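PDB 2ZWS: neutral ceramidase, which hydrolyses the N-acyl linkage of ceramides to give sphingosine and free fatty acid, and also catalyses the reverse synthesis. Local coordinates for residues I36-W41 / N580-Q585. Numbering follows the deposited sequence.
Sequences IHMRQW and NDWDTQ. With MG (magnesium ion), chain C.
Asn580 OD1 accepts three hydrogen bonds: from Arg39 N, from Trp41 NE1 at 2.9 Å, and from a water that also donates to Arg39 O. The backbone N-H arrives in the amide plane on a lone pair, whereas the indole N-H, with OD1 lying in the indole plane, comes from 46° above the amide plane. An asparagine suits this place because its short side chain, with CG anti to the backbone N (chi1 -171°), carries a carbonyl across to the backbone of Arg39 and the indole of Trp41. The Arg39 guanidinium instead forms salt bridges with Asp579 and Asp13. Beside this network the two loops share a magnesium ion. His37 O binds it at 2.2 Å, and the type I turn from Asp581 to Thr584 supplies Asp581 O and, from Thr584, both carbonyl and hydroxyl; OG1 is also hydrogen-bonded to Thr578 O. A water that donates to Ile36 O is another ligand, and Asp579 completes the site. Strand 32-36 of the N-terminal part pairs antiparallel with strand 584-591 of the C-terminal β-sandwich part in one mixed sheet, with the ion by their junction. The His37 imidazole reaches the turn, where NE2 donates to Trp582 O at 2.8 Å, nearly in the ring plane. His37 CE1 lies over one face of the indole, 3.3 Å from Trp582 CE3, the ring planes inclined at 52°. In the conformer given, Met38 CG lies over the imidazole centre and Met38 SD at the Trp582 edge, a Met-aromatic contact; against this side chain sits buried Asn580 O, without a hydrogen-bond partner in the model. Gln585 OE1 lies over the opposite imidazole face.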
ATOM      1  N   ILE A  36      -0.634   2.872  16.640  1.00 10.74           N
ATOM      2  CA  ILE A  36       0.284   2.433  15.600  1.00 10.03           C
ATOM      3  C   ILE A  36       0.968   1.170  16.049  1.00 10.60           C
ATOM      4  O   ILE A  36       1.462   1.100  17.172  1.00 10.48           O
ATOM      5  CB  ILE A  36       1.371   3.517  15.340  1.00 10.53           C
ATOM      6  CG1 ILE A  36       0.707   4.789  14.785  1.00 10.89           C
ATOM      7  CG2 ILE A  36       2.517   2.977  14.449  1.00 11.71           C
ATOM      8  CD1 ILE A  36       1.640   5.960  14.711  1.00 13.24           C
ATOM      9  N   HIS A  37       0.954   0.152  15.185  1.00  9.78           N
ATOM     10  CA  HIS A  37       1.877  -0.956  15.379  1.00 11.03           C
ATOM     11  C   HIS A  37       3.210  -0.672  14.671  1.00 10.80           C
ATOM     12  O   HIS A  37       4.261  -0.629  15.305  1.00 11.28           O
ATOM     13  CB  HIS A  37       1.296  -2.286  14.931  1.00 10.09           C
ATOM     14  CG  HIS A  37       2.233  -3.425  15.172  1.00 12.61           C
ATOM     15  ND1 HIS A  37       2.125  -4.642  14.531  1.00 13.98           N
ATOM     16  CD2 HIS A  37       3.312  -3.527  15.994  1.00 13.51           C
ATOM     17  CE1 HIS A  37       3.094  -5.441  14.947  1.00 14.52           C
ATOM     18  NE2 HIS A  37       3.830  -4.790  15.835  1.00 13.31           N
ATOM     19  N   MET A  38       3.144  -0.476  13.354  1.00 10.98           N
ATOM     20  CA  MET A  38       4.296  -0.024  12.591  0.50 11.24           C
ATOM     21  C   MET A  38       3.835   1.085  11.648  1.00 11.19           C
ATOM     22  O   MET A  38       2.657   1.133  11.259  1.00 11.98           O
ATOM     23  CB  MET A  38       4.974  -1.180  11.816  0.50 11.73           C
ATOM     24  CG  MET A  38       5.638  -2.275  12.692  0.50 12.16           C
ATOM     25  SD  MET A  38       6.976  -3.261  11.914  0.50 11.49           S
ATOM     26  CE  MET A  38       6.140  -3.866  10.445  0.50 12.25           C
ATOM     27  N   ARG A  39       4.760   1.985  11.304  1.00 12.06           N
ATOM     28  CA  ARG A  39       4.408   3.090  10.425  1.00 11.67           C
ATOM     29  C   ARG A  39       4.280   2.628   8.970  1.00 11.60           C
ATOM     30  O   ARG A  39       4.703   1.520   8.606  1.00 11.45           O
ATOM     31  CB  ARG A  39       5.428   4.228  10.536  1.00 11.79           C
ATOM     32  CG  ARG A  39       5.231   5.023  11.845  1.00 13.03           C
ATOM     33  CD  ARG A  39       6.032   6.371  11.875  1.00 13.68           C
ATOM     34  NE  ARG A  39       5.620   7.084  13.094  1.00 13.58           N
ATOM     35  CZ  ARG A  39       4.864   8.182  13.141  1.00 13.68           C
ATOM     36  NH1 ARG A  39       4.527   8.852  12.042  1.00 14.28           N
ATOM     37  NH2 ARG A  39       4.481   8.645  14.330  1.00 14.43           N
ATOM     38  N   GLN A  40       3.691   3.504   8.160  1.00 10.31           N
ATOM     39  CA  GLN A  40       3.545   3.320   6.726  1.00 10.40           C
ATOM     40  C   GLN A  40       4.596   4.147   5.995  1.00 10.54           C
ATOM     41  O   GLN A  40       4.821   5.328   6.345  1.00 10.97           O
ATOM     42  CB  GLN A  40       2.158   3.821   6.308  1.00 10.72           C
ATOM     43  CG  GLN A  40       1.010   3.058   6.993  1.00 11.92           C
ATOM     44  CD  GLN A  40      -0.319   3.709   6.712  1.00 11.75           C
ATOM     45  OE1 GLN A  40      -1.023   3.314   5.784  1.00 15.30           O
ATOM     46  NE2 GLN A  40      -0.633   4.727   7.439  1.00 11.16           N
ATOM     47  N   TRP A  41       5.205   3.558   4.960  1.00 10.48           N
ATOM     48  CA  TRP A  41       6.314   4.210   4.237  1.00 10.24           C
ATOM     49  C   TRP A  41       6.074   4.190   2.738  1.00  9.88           C
ATOM     50  O   TRP A  41       5.379   3.276   2.188  1.00 10.71           O
ATOM     51  CB  TRP A  41       7.653   3.485   4.521  1.00 11.03           C
ATOM     52  CG  TRP A  41       7.924   3.467   6.009  1.00 10.50           C
ATOM     53  CD1 TRP A  41       7.550   2.507   6.912  1.00 13.18           C
ATOM     54  CD2 TRP A  41       8.605   4.488   6.758  1.00 12.24           C
ATOM     55  NE1 TRP A  41       7.949   2.873   8.186  1.00 13.53           N
ATOM     56  CE2 TRP A  41       8.592   4.089   8.119  1.00 12.49           C
ATOM     57  CE3 TRP A  41       9.207   5.699   6.413  1.00 13.26           C
ATOM     58  CZ2 TRP A  41       9.169   4.858   9.123  1.00 13.71           C
ATOM     59  CZ3 TRP A  41       9.781   6.466   7.411  1.00 13.31           C
ATOM     60  CH2 TRP A  41       9.752   6.051   8.754  1.00 12.51           C
ATOM     61  N   ASN A 580       7.927   2.802  15.062  1.00 12.32           N
ATOM     62  CA  ASN A 580       7.941   2.041  13.830  1.00 12.68           C
ATOM     63  C   ASN A 580       8.214   0.562  14.049  1.00 13.62           C
ATOM     64  O   ASN A 580       7.836  -0.274  13.221  1.00 13.02           O
ATOM     65  CB  ASN A 580       8.991   2.566  12.863  1.00 12.70           C
ATOM     66  CG  ASN A 580       8.882   1.929  11.511  1.00 12.88           C
ATOM     67  OD1 ASN A 580       7.794   1.865  10.927  1.00 12.60           O
ATOM     68  ND2 ASN A 580      10.010   1.438  11.001  1.00 13.51           N
ATOM     69  N   ASP A 581       8.874   0.228  15.157  1.00 14.12           N
ATOM     70  CA  ASP A 581       9.400  -1.124  15.307  1.00 13.97           C
ATOM     71  C   ASP A 581       8.317  -2.181  15.590  1.00 13.16           C
ATOM     72  O   ASP A 581       7.344  -1.911  16.287  1.00 13.26           O
ATOM     73  CB  ASP A 581      10.501  -1.128  16.342  1.00 14.81           C
ATOM     74  CG  ASP A 581      11.727  -0.403  15.833  1.00 16.43           C
ATOM     75  OD1 ASP A 581      12.237  -0.809  14.759  1.00 16.99           O
ATOM     76  OD2 ASP A 581      12.146   0.604  16.462  1.00 17.21           O
ATOM     77  N   TRP A 582       8.513  -3.390  15.068  1.00 13.33           N
ATOM     78  CA  TRP A 582       7.594  -4.501  15.323  1.00 13.64           C
ATOM     79  C   TRP A 582       7.376  -4.761  16.821  1.00 13.31           C
ATOM     80  O   TRP A 582       6.257  -5.094  17.216  1.00 13.74           O
ATOM     81  CB  TRP A 582       8.147  -5.782  14.673  1.00 13.81           C
ATOM     82  CG  TRP A 582       7.297  -6.963  14.895  1.00 14.17           C
ATOM     83  CD1 TRP A 582       7.483  -7.932  15.843  1.00 15.73           C
ATOM     84  CD2 TRP A 582       6.120  -7.324  14.164  1.00 15.73           C
ATOM     85  NE1 TRP A 582       6.482  -8.868  15.746  1.00 16.44           N
ATOM     86  CE2 TRP A 582       5.642  -8.529  14.725  1.00 17.39           C
ATOM     87  CE3 TRP A 582       5.428  -6.752  13.083  1.00 16.28           C
ATOM     88  CZ2 TRP A 582       4.490  -9.160  14.271  1.00 15.28           C
ATOM     89  CZ3 TRP A 582       4.263  -7.408  12.610  1.00 16.50           C
ATOM     90  CH2 TRP A 582       3.816  -8.594  13.215  1.00 16.54           C
ATOM     91  N   ASP A 583       8.437  -4.603  17.627  1.00 13.53           N
ATOM     92  CA  ASP A 583       8.399  -4.974  19.050  1.00 14.21           C
ATOM     93  C   ASP A 583       7.645  -3.961  19.909  1.00 14.07           C
ATOM     94  O   ASP A 583       7.420  -4.218  21.090  1.00 14.93           O
ATOM     95  CB  ASP A 583       9.793  -5.153  19.637  1.00 15.54           C
ATOM     96  CG  ASP A 583      10.526  -6.316  19.046  1.00 17.95           C
ATOM     97  OD1 ASP A 583       9.873  -7.297  18.635  1.00 22.32           O
ATOM     98  OD2 ASP A 583      11.772  -6.236  19.001  1.00 20.26           O
ATOM     99  N   THR A 584       7.277  -2.811  19.336  1.00 13.44           N
ATOM    100  CA  THR A 584       6.566  -1.761  20.108  1.00 13.53           C
ATOM    101  C   THR A 584       5.143  -1.541  19.597  1.00 13.38           C
ATOM    102  O   THR A 584       4.858  -1.764  18.414  1.00 12.38           O
ATOM    103  CB  THR A 584       7.302  -0.392  20.095  1.00 13.94           C
ATOM    104  OG1 THR A 584       7.347   0.101  18.746  1.00 14.05           O
ATOM    105  CG2 THR A 584       8.698  -0.545  20.610  1.00 16.02           C
ATOM    106  N   GLN A 585       4.255  -1.127  20.512  1.00 13.07           N
ATOM    107  CA  GLN A 585       2.927  -0.669  20.131  1.00 14.00           C
ATOM    108  C   GLN A 585       2.600   0.613  20.857  1.00 13.21           C
ATOM    109  O   GLN A 585       3.039   0.819  21.982  1.00 14.38           O
ATOM    110  CB  GLN A 585       1.879  -1.736  20.446  1.00 14.30           C
ATOM    111  CG  GLN A 585       2.148  -3.062  19.694  1.00 15.17           C
ATOM    112  CD  GLN A 585       1.085  -4.160  19.891  1.00 17.83           C
ATOM    113  OE1 GLN A 585       1.236  -5.262  19.365  1.00 25.52           O
ATOM    114  NE2 GLN A 585       0.047  -3.882  20.633  1.00 19.59           N
TER
HETATM  115 MG    MG C 648       5.768  -0.315  16.872  1.00 13.08          MG
HETATM  116  O   HOH W   1       4.316   1.550  17.794  1.00 16.09           O
HETATM  117  O   HOH W   2       6.852  -0.209   8.901  1.00 18.63           O